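Local coordinates for protein aminoglycoside acetyltransferase meta-AAC0020 (Uncultured bacterium, PDB 5F48) that probably transfers an acetyl group from acetyl-coenzyme A to an amino group of aminoglycoside antibiotics, as a member of the GNAT acetyltransferase family, at residues B[12-17]-B[61-66]; B[73-78]-B[88-93]; B[103-108]-B[138-143]. All blocks are in the same frame, centred on the assembly; numbering follows the deposited sequence.

Contact 1 (B[12-17]-B[61-66]). With MG (magnesium ion), chain H.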
loop_
_atom_site.group_PDB
_atom_site.type_symbol
_atom_site.label_atom_id
_atom_site.label_comp_id
_atom_site.label_asym_id
_atom_site.label_seq_id
_atom_site.Cartn_x
_atom_site.Cartn_y
_atom_site.Cartn_z
ATOM N N LYS B 12 8.922 -25.896 -2.892
ATOM C CA LYS B 12 9.368 -24.970 -3.920
ATOM C C LYS B 12 8.595 -23.664 -3.831
ATOM O O LYS B 12 7.384 -23.661 -3.615
ATOM C CB LYS B 12 9.209 -25.603 -5.305
ATOM C CG LYS B 12 8.914 -24.601 -6.387
ATOM C CD LYS B 12 9.052 -25.185 -7.780
ATOM C CE LYS B 12 8.851 -24.077 -8.807
ATOM N NZ LYS B 12 9.757 -22.932 -8.497
ATOM N N ILE B 13 9.314 -22.554 -3.972
ATOM C CA ILE B 13 8.705 -21.234 -4.059
ATOM C C ILE B 13 8.686 -20.781 -5.520
ATOM O O ILE B 13 9.688 -20.904 -6.219
ATOM C CB ILE B 13 9.468 -20.221 -3.198
ATOM C CG1 ILE B 13 9.573 -20.762 -1.764
ATOM C CG2 ILE B 13 8.783 -18.867 -3.227
ATOM C CD1 ILE B 13 8.217 -20.946 -1.122
ATOM N N GLU B 14 7.533 -20.300 -5.972
ATOM C CA GLU B 14 7.329 -19.866 -7.361
ATOM C C GLU B 14 6.709 -18.462 -7.392
ATOM O O GLU B 14 5.729 -18.198 -6.722
ATOM C CB GLU B 14 6.431 -20.861 -8.112
ATOM C CG GLU B 14 5.952 -20.393 -9.490
ATOM C CD GLU B 14 5.131 -21.447 -10.212
ATOM O OE1 GLU B 14 5.068 -22.591 -9.711
ATOM O OE2 GLU B 14 4.550 -21.146 -11.280
ATOM N N ARG B 15 7.310 -17.558 -8.153
ATOM C CA ARG B 15 6.708 -16.255 -8.394
ATOM C C ARG B 15 5.778 -16.423 -9.575
ATOM O O ARG B 15 6.218 -16.877 -10.629
ATOM C CB ARG B 15 7.775 -15.199 -8.693
ATOM C CG ARG B 15 7.212 -13.901 -9.283
ATOM C CD ARG B 15 8.285 -12.841 -9.349
ATOM N NE ARG B 15 9.474 -13.252 -10.095
ATOM C CZ ARG B 15 9.602 -13.158 -11.415
ATOM N NH1 ARG B 15 8.592 -12.703 -12.149
ATOM N NH2 ARG B 15 10.740 -13.520 -12.005
ATOM N N LEU B 16 4.501 -16.101 -9.406
ATOM C CA LEU B 16 3.532 -16.357 -10.465
ATOM C C LEU B 16 3.759 -15.410 -11.629
ATOM O O LEU B 16 4.156 -14.256 -11.436
ATOM C CB LEU B 16 2.101 -16.230 -9.950
ATOM C CG LEU B 16 1.650 -17.179 -8.833
ATOM C CD1 LEU B 16 0.137 -17.024 -8.594
ATOM C CD2 LEU B 16 2.013 -18.621 -9.172
ATOM N N ALA B 17 3.533 -15.937 -12.829
ATOM C CA ALA B 17 3.598 -15.194 -14.083
ATOM C C ALA B 17 2.188 -15.084 -14.684
ATOM O O ALA B 17 1.219 -15.521 -14.075
ATOM C CB ALA B 17 4.539 -15.879 -15.056
ATOM N N VAL B 61 4.092 -18.224 -4.401
ATOM C CA VAL B 61 3.374 -19.348 -3.820
ATOM C C VAL B 61 4.347 -20.413 -3.335
ATOM O O VAL B 61 5.467 -20.513 -3.812
ATOM C CB VAL B 61 2.389 -19.998 -4.828
ATOM C CG1 VAL B 61 1.334 -19.010 -5.267
ATOM C CG2 VAL B 61 3.142 -20.589 -6.032
ATOM N N ALA B 62 3.910 -21.208 -2.372
ATOM C CA ALA B 62 4.731 -22.270 -1.854
ATOM C C ALA B 62 4.111 -23.576 -2.324
ATOM O O ALA B 62 2.900 -23.775 -2.218
ATOM C CB ALA B 62 4.809 -22.207 -0.359
ATOM N N LEU B 63 4.932 -24.452 -2.871
ATOM C CA LEU B 63 4.411 -25.654 -3.493
ATOM C C LEU B 63 5.017 -26.914 -2.913
ATOM O O LEU B 63 6.230 -27.036 -2.750
ATOM C CB LEU B 63 4.656 -25.625 -5.003
ATOM C CG LEU B 63 3.745 -24.749 -5.856
ATOM C CD1 LEU B 63 4.424 -24.488 -7.162
ATOM C CD2 LEU B 63 2.411 -25.418 -6.089
ATOM N N LEU B 64 4.140 -27.857 -2.611
ATOM C CA LEU B 64 4.537 -29.209 -2.294
ATOM C C LEU B 64 4.037 -30.067 -3.439
ATOM O O LEU B 64 2.832 -30.295 -3.560
ATOM C CB LEU B 64 3.957 -29.656 -0.959
ATOM C CG LEU B 64 4.844 -29.469 0.265
ATOM C CD1 LEU B 64 4.177 -30.107 1.496
ATOM C CD2 LEU B 64 6.203 -30.105 0.008
ATOM N N GLU B 65 4.963 -30.514 -4.282
ATOM C CA GLU B 65 4.626 -31.062 -5.590
ATOM C C GLU B 65 3.777 -30.050 -6.356
ATOM O O GLU B 65 4.228 -28.928 -6.606
ATOM C CB GLU B 65 3.921 -32.411 -5.454
ATOM C CG GLU B 65 4.777 -33.431 -4.717
ATOM C CD GLU B 65 4.328 -34.855 -4.939
ATOM O OE1 GLU B 65 3.241 -35.057 -5.516
ATOM O OE2 GLU B 65 5.073 -35.773 -4.541
ATOM N N ASN B 66 2.557 -30.418 -6.727
ATOM C CA ASN B 66 1.715 -29.461 -7.443
ATOM C C ASN B 66 0.680 -28.800 -6.549
ATOM O O ASN B 66 -0.251 -28.149 -7.029
ATOM C CB ASN B 66 1.023 -30.133 -8.631
ATOM C CG ASN B 66 2.000 -30.489 -9.749
ATOM O OD1 ASN B 66 2.177 -31.661 -10.093
ATOM N ND2 ASN B 66 2.650 -29.471 -10.311
HETATM MG MG MG H . 4.354 -20.567 -13.348
HETATM O O HOH W 1 5.829 -19.058 -12.857
HETATM O O HOH W 2 6.190 -21.546 -13.615
HETATM O O HOH W 3 3.868 -22.651 -13.759
#
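E14 and V61 grip each other as an antiparallel hydrogen-bonded pair, E14 N giving to V61 O at 3.0 Å and V61 N to E14 O at 2.8 Å. K12 and L63, two residues before E14 and two after V61, form the next hydrogen-bonded pair, with L63 N reaching K12 O at 2.7 Å. The E14 side chain, its CG anti to the backbone N (chi1 170°), runs extended from the strand and divides its carboxylate between two cations. OE2 binds a magnesium ion at 2.2 Å, which D20 and three waters also ligate, whereas OE1 forms a salt bridge with K23 and lies 3.2 Å from L63 CD1. Both oxygens are thus held, with the L63 methyl CD1 close beside OE1. L16 meets V61 at about a right angle, its CD2 3.9 Å from V61 CG2, and on the other face of the sheet I13 CD1 rests against A62 CB at 3.7 Å. Strand 11-15 is an outermost strand of the GNAT sheet within this chain, paired here with strand 57-64. Helix 21-34 covers the face bearing V61 and L63 through K23 and L27, while helix 103-117 packs on I13 and A62.

Contact 2 (B[73-78]-B[88-93]). With COA (coenzyme A), chain G.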
loop_
_atom_site.group_PDB
_atom_site.type_symbol
_atom_site.label_atom_id
_atom_site.label_comp_id
_atom_site.label_asym_id
_atom_site.label_seq_id
_atom_site.Cartn_x
_atom_site.Cartn_y
_atom_site.Cartn_z
ATOM N N THR B 73 0.860 -12.096 -1.535
ATOM C CA THR B 73 0.642 -11.106 -2.571
ATOM C C THR B 73 1.363 -9.840 -2.163
ATOM O O THR B 73 1.487 -9.545 -0.961
ATOM C CB THR B 73 -0.844 -10.799 -2.752
ATOM O OG1 THR B 73 -1.361 -10.315 -1.512
ATOM C CG2 THR B 73 -1.594 -12.031 -3.130
ATOM N N SER B 74 1.820 -9.078 -3.156
ATOM C CA SER B 74 2.545 -7.842 -2.879
ATOM C C SER B 74 2.329 -6.799 -3.969
ATOM O O SER B 74 2.132 -7.145 -5.134
ATOM C CB SER B 74 4.038 -8.130 -2.723
ATOM O OG SER B 74 4.604 -8.577 -3.943
ATOM N N TYR B 75 2.348 -5.522 -3.577
ATOM C CA TYR B 75 2.146 -4.411 -4.519
ATOM C C TYR B 75 3.381 -3.535 -4.602
ATOM O O TYR B 75 4.009 -3.256 -3.584
ATOM C CB TYR B 75 0.975 -3.531 -4.098
ATOM C CG TYR B 75 -0.354 -4.211 -4.123
ATOM C CD1 TYR B 75 -0.799 -4.943 -3.024
ATOM C CD2 TYR B 75 -1.173 -4.118 -5.226
ATOM C CE1 TYR B 75 -2.032 -5.537 -3.029
ATOM C CE2 TYR B 75 -2.389 -4.735 -5.252
ATOM C CZ TYR B 75 -2.817 -5.440 -4.143
ATOM O OH TYR B 75 -4.033 -6.045 -4.158
ATOM N N VAL B 76 3.712 -3.091 -5.808
ATOM C CA VAL B 76 4.808 -2.159 -6.001
ATOM C C VAL B 76 4.310 -0.735 -5.782
ATOM O O VAL B 76 3.272 -0.348 -6.288
ATOM C CB VAL B 76 5.413 -2.285 -7.408
ATOM C CG1 VAL B 76 6.478 -1.213 -7.637
ATOM C CG2 VAL B 76 6.006 -3.700 -7.605
ATOM N N LEU B 77 5.065 0.042 -5.028
ATOM C CA LEU B 77 4.739 1.436 -4.844
ATOM C C LEU B 77 5.921 2.287 -5.296
ATOM O O LEU B 77 6.886 2.435 -4.563
ATOM C CB LEU B 77 4.392 1.737 -3.383
ATOM C CG LEU B 77 3.285 0.961 -2.658
ATOM C CD1 LEU B 77 3.203 1.380 -1.168
ATOM C CD2 LEU B 77 1.950 1.153 -3.313
ATOM N N GLU B 78 5.853 2.816 -6.509
ATOM C CA GLU B 78 6.897 3.700 -6.995
ATOM C C GLU B 78 6.923 4.962 -6.138
ATOM O O GLU B 78 5.870 5.497 -5.770
ATOM C CB GLU B 78 6.680 4.038 -8.471
ATOM C CG GLU B 78 6.922 2.868 -9.420
ATOM C CD GLU B 78 8.351 2.812 -9.964
ATOM O OE1 GLU B 78 9.179 3.684 -9.615
ATOM O OE2 GLU B 78 8.637 1.895 -10.765
ATOM N N TYR B 88 4.965 -3.630 -0.951
ATOM C CA TYR B 88 3.995 -3.755 0.129
ATOM C C TYR B 88 3.439 -5.170 0.086
ATOM O O TYR B 88 2.679 -5.486 -0.810
ATOM C CB TYR B 88 2.875 -2.722 -0.066
ATOM C CG TYR B 88 1.728 -2.739 0.930
ATOM C CD1 TYR B 88 1.851 -3.311 2.204
ATOM C CD2 TYR B 88 0.523 -2.162 0.593
ATOM C CE1 TYR B 88 0.780 -3.299 3.098
ATOM C CE2 TYR B 88 -0.527 -2.146 1.460
ATOM C CZ TYR B 88 -0.413 -2.713 2.704
ATOM O OH TYR B 88 -1.526 -2.645 3.526
ATOM N N ILE B 89 3.848 -6.016 1.024
ATOM C CA ILE B 89 3.254 -7.341 1.188
ATOM C C ILE B 89 1.884 -7.183 1.800
ATOM O O ILE B 89 1.753 -6.656 2.906
ATOM C CB ILE B 89 4.115 -8.237 2.100
ATOM C CG1 ILE B 89 5.507 -8.434 1.497
ATOM C CG2 ILE B 89 3.393 -9.576 2.396
ATOM C CD1 ILE B 89 6.500 -9.164 2.433
ATOM N N TYR B 90 0.858 -7.622 1.085
ATOM C CA TYR B 90 -0.504 -7.375 1.509
ATOM C C TYR B 90 -1.060 -8.563 2.296
ATOM O O TYR B 90 -1.513 -8.404 3.427
ATOM C CB TYR B 90 -1.379 -7.065 0.300
ATOM C CG TYR B 90 -2.764 -6.598 0.657
ATOM C CD1 TYR B 90 -2.995 -5.297 1.094
ATOM C CD2 TYR B 90 -3.839 -7.461 0.571
ATOM C CE1 TYR B 90 -4.256 -4.883 1.429
ATOM C CE2 TYR B 90 -5.093 -7.062 0.907
ATOM C CZ TYR B 90 -5.305 -5.769 1.331
ATOM O OH TYR B 90 -6.580 -5.387 1.657
ATOM N N ASP B 91 -1.018 -9.749 1.697
ATOM C CA ASP B 91 -1.511 -10.952 2.359
ATOM C C ASP B 91 -0.408 -11.988 2.408
ATOM O O ASP B 91 0.350 -12.117 1.450
ATOM C CB ASP B 91 -2.721 -11.534 1.621
ATOM C CG ASP B 91 -4.046 -10.984 2.116
ATOM O OD1 ASP B 91 -4.140 -10.615 3.310
ATOM O OD2 ASP B 91 -5.001 -10.942 1.308
ATOM N N LEU B 92 -0.329 -12.727 3.515
ATOM C CA LEU B 92 0.542 -13.910 3.611
ATOM C C LEU B 92 -0.186 -14.980 4.425
ATOM O O LEU B 92 -0.737 -14.693 5.488
ATOM C CB LEU B 92 1.895 -13.572 4.256
ATOM C CG LEU B 92 2.786 -14.703 4.824
ATOM C CD1 LEU B 92 3.291 -15.661 3.751
ATOM C CD2 LEU B 92 3.963 -14.124 5.588
ATOM N N ALA B 93 -0.218 -16.203 3.909
ATOM C CA ALA B 93 -0.871 -17.290 4.618
ATOM C C ALA B 93 -0.214 -18.612 4.257
ATOM O O ALA B 93 0.321 -18.762 3.147
ATOM C CB ALA B 93 -2.365 -17.337 4.287
HETATM N N1A COA G . 2.001 -19.274 16.962
HETATM C C2A COA G . 2.524 -18.187 16.385
HETATM N N3A COA G . 3.768 -18.105 15.924
HETATM C C4A COA G . 4.540 -19.188 16.058
HETATM C C5A COA G . 4.079 -20.373 16.647
HETATM C C6A COA G . 2.730 -20.371 17.110
HETATM N N6A COA G . 2.197 -21.516 17.711
HETATM N N7A COA G . 5.110 -21.288 16.621
HETATM C C8A COA G . 6.158 -20.693 16.038
HETATM N N9A COA G . 5.812 -19.426 15.709
HETATM C C1B COA G . 6.573 -18.407 15.042
HETATM C C2B COA G . 8.182 -18.534 15.372
HETATM O O2B COA G . 8.547 -17.332 16.082
HETATM C C3B COA G . 8.757 -18.615 14.228
HETATM O O3B COA G . 10.045 -19.377 14.212
HETATM P P3B COA G . 11.069 -19.525 15.413
HETATM O O7A COA G . 10.735 -18.657 16.607
HETATM O O8A COA G . 12.449 -19.143 14.949
HETATM O O9A COA G . 11.057 -20.958 15.828
HETATM C C4B COA G . 7.692 -19.247 13.269
HETATM O O4B COA G . 6.402 -18.588 13.792
HETATM C C5B COA G . 7.827 -18.882 11.942
HETATM O O5B COA G . 8.181 -19.945 11.110
HETATM P P1A COA G . 7.312 -20.442 9.910
HETATM O O1A COA G . 7.257 -21.950 10.061
HETATM O O2A COA G . 7.964 -20.096 8.607
HETATM O O3A COA G . 5.839 -19.933 9.991
HETATM P P2A COA G . 4.601 -20.307 9.113
HETATM O O4A COA G . 3.493 -20.890 9.991
HETATM O O5A COA G . 4.868 -21.252 7.951
HETATM O O6A COA G . 4.193 -18.865 8.520
HETATM C CBP COA G . 2.153 -17.870 8.738
HETATM C CCP COA G . 2.961 -18.778 7.827
HETATM C CDP COA G . 3.149 -17.399 9.815
HETATM C CEP COA G . 1.688 -16.747 7.836
HETATM C CAP COA G . 1.060 -18.777 9.259
HETATM O OAP COA G . 1.289 -19.285 10.556
HETATM C C9P COA G . -0.356 -18.324 8.979
HETATM O O9P COA G . -0.790 -18.344 7.842
HETATM N N8P COA G . -1.170 -17.894 10.061
HETATM C C7P COA G . -2.571 -17.484 9.843
HETATM C C6P COA G . -2.666 -16.321 8.888
HETATM C C5P COA G . -1.832 -15.096 9.204
HETATM O O5P COA G . -1.806 -14.673 10.331
HETATM N N4P COA G . -1.070 -14.428 8.164
HETATM C C3P COA G . -0.278 -13.236 8.459
HETATM C C2P COA G . -1.167 -11.964 8.372
HETATM S S1P COA G . -1.893 -11.772 6.716
#
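Backbone bonds join Y75 to Y88 in both directions, Y75 N to Y88 O and Y88 N to Y75 O, each 2.8 Å long. One side chain joins this network: T73 OG1, held between its own backbone N and carbonyl carbon (chi1 59°), accepts a bent bond from D91 N at 3.3 Å. Between the bonded pairs, S74 and I89 face each other, and S74 CA approaches Y88 O.

The two strands form a beta hairpin in the middle of the GNAT sheet. T73 is set opposite both Y90 and D91, a classic beta bulge: Y90 N gives to T73 O at 2.9 Å and T73 N to D91 O at 3.0 Å, and Y90 takes a helix-like psi of -55°. The bulge lies next to the cofactor, in the strand where GNAT enzymes characteristically have one. Past it, strand 86-94 offers L92 O to coenzyme A, whose pantetheine nitrogen N4P donates to it at 2.7 Å.

Aromatic contacts occupy the face carrying T73 and D91. The edge of Y75 is directed at the face of Y90 in an offset edge-to-face pair, planes at 87° and centroids 5.8 Å apart, with Y75 CE1 3.7 Å from Y90 CB. Y88 stacks on F124.

At the dimer interface, Y75 OH bonds to E78 O of the second subunit, and Y80 OH of that subunit is hydrogen-bonded to both T73 OG1 and D91 OD2.

Contact 3 (B[103-108]-B[138-143]). With COA (coenzyme A), chain G.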
loop_
_atom_site.group_PDB
_atom_site.type_symbol
_atom_site.label_atom_id
_atom_site.label_comp_id
_atom_site.label_asym_id
_atom_site.label_seq_id
_atom_site.Cartn_x
_atom_site.Cartn_y
_atom_site.Cartn_z
ATOM N N ILE B 103 7.578 -22.585 6.068
ATOM C CA ILE B 103 7.073 -22.121 4.784
ATOM C C ILE B 103 6.926 -20.613 4.742
ATOM O O ILE B 103 7.320 -19.966 3.761
ATOM C CB ILE B 103 5.718 -22.761 4.450
ATOM C CG1 ILE B 103 5.868 -24.273 4.340
ATOM C CG2 ILE B 103 5.168 -22.182 3.159
ATOM C CD1 ILE B 103 4.538 -25.011 4.243
ATOM N N GLY B 104 6.352 -20.056 5.799
ATOM C CA GLY B 104 6.177 -18.615 5.879
ATOM C C GLY B 104 7.515 -17.916 5.750
ATOM O O GLY B 104 7.655 -16.928 5.016
ATOM N N LYS B 105 8.520 -18.440 6.435
ATOM C CA LYS B 105 9.840 -17.828 6.387
ATOM C C LYS B 105 10.415 -17.880 4.983
ATOM O O LYS B 105 11.052 -16.920 4.541
ATOM C CB LYS B 105 10.811 -18.509 7.362
ATOM C CG LYS B 105 10.662 -18.041 8.796
ATOM C CD LYS B 105 11.805 -18.554 9.651
ATOM C CE LYS B 105 11.821 -17.889 11.031
ATOM N NZ LYS B 105 11.609 -18.876 12.096
ATOM N N LYS B 106 10.208 -18.998 4.286
ATOM C CA LYS B 106 10.784 -19.135 2.954
ATOM C C LYS B 106 10.089 -18.177 1.966
ATOM O O LYS B 106 10.726 -17.630 1.061
ATOM C CB LYS B 106 10.708 -20.585 2.480
ATOM C CG LYS B 106 11.525 -21.563 3.330
ATOM C CD LYS B 106 11.797 -22.876 2.607
ATOM C CE LYS B 106 11.849 -24.072 3.578
ATOM N NZ LYS B 106 12.816 -23.928 4.718
ATOM N N LEU B 107 8.791 -17.962 2.148
ATOM C CA LEU B 107 8.062 -16.993 1.336
ATOM C C LEU B 107 8.562 -15.562 1.538
ATOM O O LEU B 107 8.744 -14.828 0.574
ATOM C CB LEU B 107 6.563 -17.064 1.637
ATOM C CG LEU B 107 5.927 -18.296 0.988
ATOM C CD1 LEU B 107 4.511 -18.515 1.526
ATOM C CD2 LEU B 107 5.910 -18.137 -0.514
ATOM N N ILE B 108 8.764 -15.156 2.786
ATOM C CA ILE B 108 9.329 -13.833 3.067
ATOM C C ILE B 108 10.734 -13.716 2.443
ATOM O O ILE B 108 11.046 -12.761 1.730
ATOM C CB ILE B 108 9.390 -13.564 4.600
ATOM C CG1 ILE B 108 7.983 -13.318 5.177
ATOM C CG2 ILE B 108 10.321 -12.406 4.925
ATOM C CD1 ILE B 108 7.183 -12.172 4.508
ATOM N N TYR B 138 6.437 -12.339 12.212
ATOM C CA TYR B 138 7.198 -11.307 11.518
ATOM C C TYR B 138 8.473 -10.979 12.274
ATOM O O TYR B 138 9.521 -10.786 11.673
ATOM C CB TYR B 138 6.340 -10.054 11.306
ATOM C CG TYR B 138 5.344 -10.281 10.205
ATOM C CD1 TYR B 138 5.774 -10.639 8.932
ATOM C CD2 TYR B 138 3.977 -10.170 10.434
ATOM C CE1 TYR B 138 4.877 -10.875 7.916
ATOM C CE2 TYR B 138 3.068 -10.403 9.418
ATOM C CZ TYR B 138 3.523 -10.750 8.162
ATOM O OH TYR B 138 2.634 -10.992 7.151
ATOM N N ARG B 139 8.398 -10.960 13.594
ATOM C CA ARG B 139 9.580 -10.668 14.383
ATOM C C ARG B 139 10.675 -11.733 14.201
ATOM O O ARG B 139 11.853 -11.429 14.354
ATOM C CB ARG B 139 9.201 -10.510 15.854
ATOM C CG ARG B 139 8.454 -9.195 16.124
ATOM C CD ARG B 139 7.913 -9.068 17.555
ATOM N NE ARG B 139 7.273 -7.764 17.739
ATOM C CZ ARG B 139 6.161 -7.555 18.436
ATOM N NH1 ARG B 139 5.548 -8.566 19.037
ATOM N NH2 ARG B 139 5.671 -6.325 18.541
ATOM N N SER B 140 10.293 -12.953 13.829
ATOM C CA SER B 140 11.269 -14.041 13.662
ATOM C C SER B 140 11.972 -13.979 12.309
ATOM O O SER B 140 12.975 -14.645 12.095
ATOM C CB SER B 140 10.597 -15.404 13.806
ATOM O OG SER B 140 9.908 -15.733 12.619
ATOM N N THR B 141 11.434 -13.181 11.397
ATOM C CA THR B 141 12.008 -13.048 10.067
ATOM C C THR B 141 13.092 -11.974 10.041
ATOM O O THR B 141 13.570 -11.587 8.970
ATOM C CB THR B 141 10.948 -12.685 9.051
ATOM O OG1 THR B 141 10.457 -11.369 9.344
ATOM C CG2 THR B 141 9.791 -13.696 9.095
ATOM N N LYS B 142 13.430 -11.475 11.223
ATOM C CA LYS B 142 14.442 -10.443 11.388
ATOM C C LYS B 142 14.211 -9.207 10.528
ATOM O O LYS B 142 15.051 -8.857 9.703
ATOM C CB LYS B 142 15.827 -11.022 11.080
ATOM C CG LYS B 142 16.252 -12.110 12.039
ATOM C CD LYS B 142 17.716 -11.962 12.376
ATOM C CE LYS B 142 18.032 -12.610 13.705
ATOM N NZ LYS B 142 19.414 -12.279 14.144
ATOM N N PRO B 143 13.072 -8.531 10.712
ATOM C CA PRO B 143 12.912 -7.293 9.957
ATOM C C PRO B 143 13.914 -6.240 10.429
ATOM O O PRO B 143 14.492 -6.378 11.519
ATOM C CB PRO B 143 11.480 -6.884 10.274
ATOM C CG PRO B 143 11.244 -7.440 11.645
ATOM C CD PRO B 143 11.978 -8.734 11.679
HETATM N N1A COA G . 2.001 -19.274 16.962
HETATM C C2A COA G . 2.524 -18.187 16.385
HETATM N N3A COA G . 3.768 -18.105 15.924
HETATM C C4A COA G . 4.540 -19.188 16.058
HETATM C C5A COA G . 4.079 -20.373 16.647
HETATM C C6A COA G . 2.730 -20.371 17.110
HETATM N N6A COA G . 2.197 -21.516 17.711
HETATM N N7A COA G . 5.110 -21.288 16.621
HETATM C C8A COA G . 6.158 -20.693 16.038
HETATM N N9A COA G . 5.812 -19.426 15.709
HETATM C C1B COA G . 6.573 -18.407 15.042
HETATM C C2B COA G . 8.182 -18.534 15.372
HETATM O O2B COA G . 8.547 -17.332 16.082
HETATM C C3B COA G . 8.757 -18.615 14.228
HETATM O O3B COA G . 10.045 -19.377 14.212
HETATM P P3B COA G . 11.069 -19.525 15.413
HETATM O O7A COA G . 10.735 -18.657 16.607
HETATM O O8A COA G . 12.449 -19.143 14.949
HETATM O O9A COA G . 11.057 -20.958 15.828
HETATM C C4B COA G . 7.692 -19.247 13.269
HETATM O O4B COA G . 6.402 -18.588 13.792
HETATM C C5B COA G . 7.827 -18.882 11.942
HETATM O O5B COA G . 8.181 -19.945 11.110
HETATM P P1A COA G . 7.312 -20.442 9.910
HETATM O O1A COA G . 7.257 -21.950 10.061
HETATM O O2A COA G . 7.964 -20.096 8.607
HETATM O O3A COA G . 5.839 -19.933 9.991
HETATM P P2A COA G . 4.601 -20.307 9.113
HETATM O O4A COA G . 3.493 -20.890 9.991
HETATM O O5A COA G . 4.868 -21.252 7.951
HETATM O O6A COA G . 4.193 -18.865 8.520
HETATM C CBP COA G . 2.153 -17.870 8.738
HETATM C CCP COA G . 2.961 -18.778 7.827
HETATM C CDP COA G . 3.149 -17.399 9.815
HETATM C CEP COA G . 1.688 -16.747 7.836
HETATM C CAP COA G . 1.060 -18.777 9.259
HETATM O OAP COA G . 1.289 -19.285 10.556
HETATM C C9P COA G . -0.356 -18.324 8.979
HETATM O O9P COA G . -0.790 -18.344 7.842
HETATM N N8P COA G . -1.170 -17.894 10.061
HETATM C C7P COA G . -2.571 -17.484 9.843
HETATM C C6P COA G . -2.666 -16.321 8.888
HETATM C C5P COA G . -1.832 -15.096 9.204
HETATM O O5P COA G . -1.806 -14.673 10.331
HETATM N N4P COA G . -1.070 -14.428 8.164
HETATM C C3P COA G . -0.278 -13.236 8.459
HETATM C C2P COA G . -1.167 -11.964 8.372
HETATM S S1P COA G . -1.893 -11.772 6.716
#
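The first turns of helix 103-117 face the C-terminal end of helix 132-140 without a hydrogen bond between the two, K105 CA 6.4 Å from T141 CA. K105 reaches across: CG stands anti to the carbonyl carbon (chi1 -81°), and the extended chain carries CE to 3.3 Å from S140 OG. NZ then donates to the ester oxygen O3B of coenzyme A at 2.7 Å, with a weak second bond to O8A of the 3'-phosphate. S140 flanks the ribose, its OG 3.5 Å from C3B and hydrogen-bonded to F137 O. Replacing K105 with an alanine would probably leave the 3'-phosphate without this positive partner and open a gap beside S140. One turn further along the helix, I108 CG2 meets T141 CB at 4.2 Å, the two side chains crossing at about a right angle, and I108 CD1 meets the Y138 ring edge at 4.3 Å. Y138 OH lies beside C3P and C2P, near the thiol end of the pantetheine. T141 OG1 turns back to Y138 O at 2.6 Å, on a lone pair, and T141 N joins it, so Y138 O accepts two hydrogen bonds at the end of the helix. Y154 OH of the second subunit is hydrogen-bonded to T141 OG1. The helix start is the GNAT pyrophosphate-binding loop (Q/R-x-x-G-x-G/A), to which R100 N and G102 N also contribute: G104 N gives to O5A at 2.9 Å and K105 N to O2A. G104, having no side chain, lets O6A come close to its CA. Helix-start amides and the lysine ammonium thus probably share in offsetting the cofactor's negative charge.

Overall arrangement
From the N terminus, contact 1 closes the first loop, bringing strand 11-15 beside strand 57-64 after a detour through helices 21-34 and 45-52. Contact 2 then closes the short hairpin of strands 67-77 and 86-94, and contact 3 the longer excursion from helix 103-117 through strand 122-128 to helix 132-140. The three follow in series; none nests or crosses. Contacts 1 and 2 share one sheet without touching, their centres about 17 Å apart. Helix 103-117 bridges them from one face: I103 and L107 pack on A62 and I13, while I108 meets I89 and L92. Contacts 2 and 3 both reach coenzyme A and the second subunit.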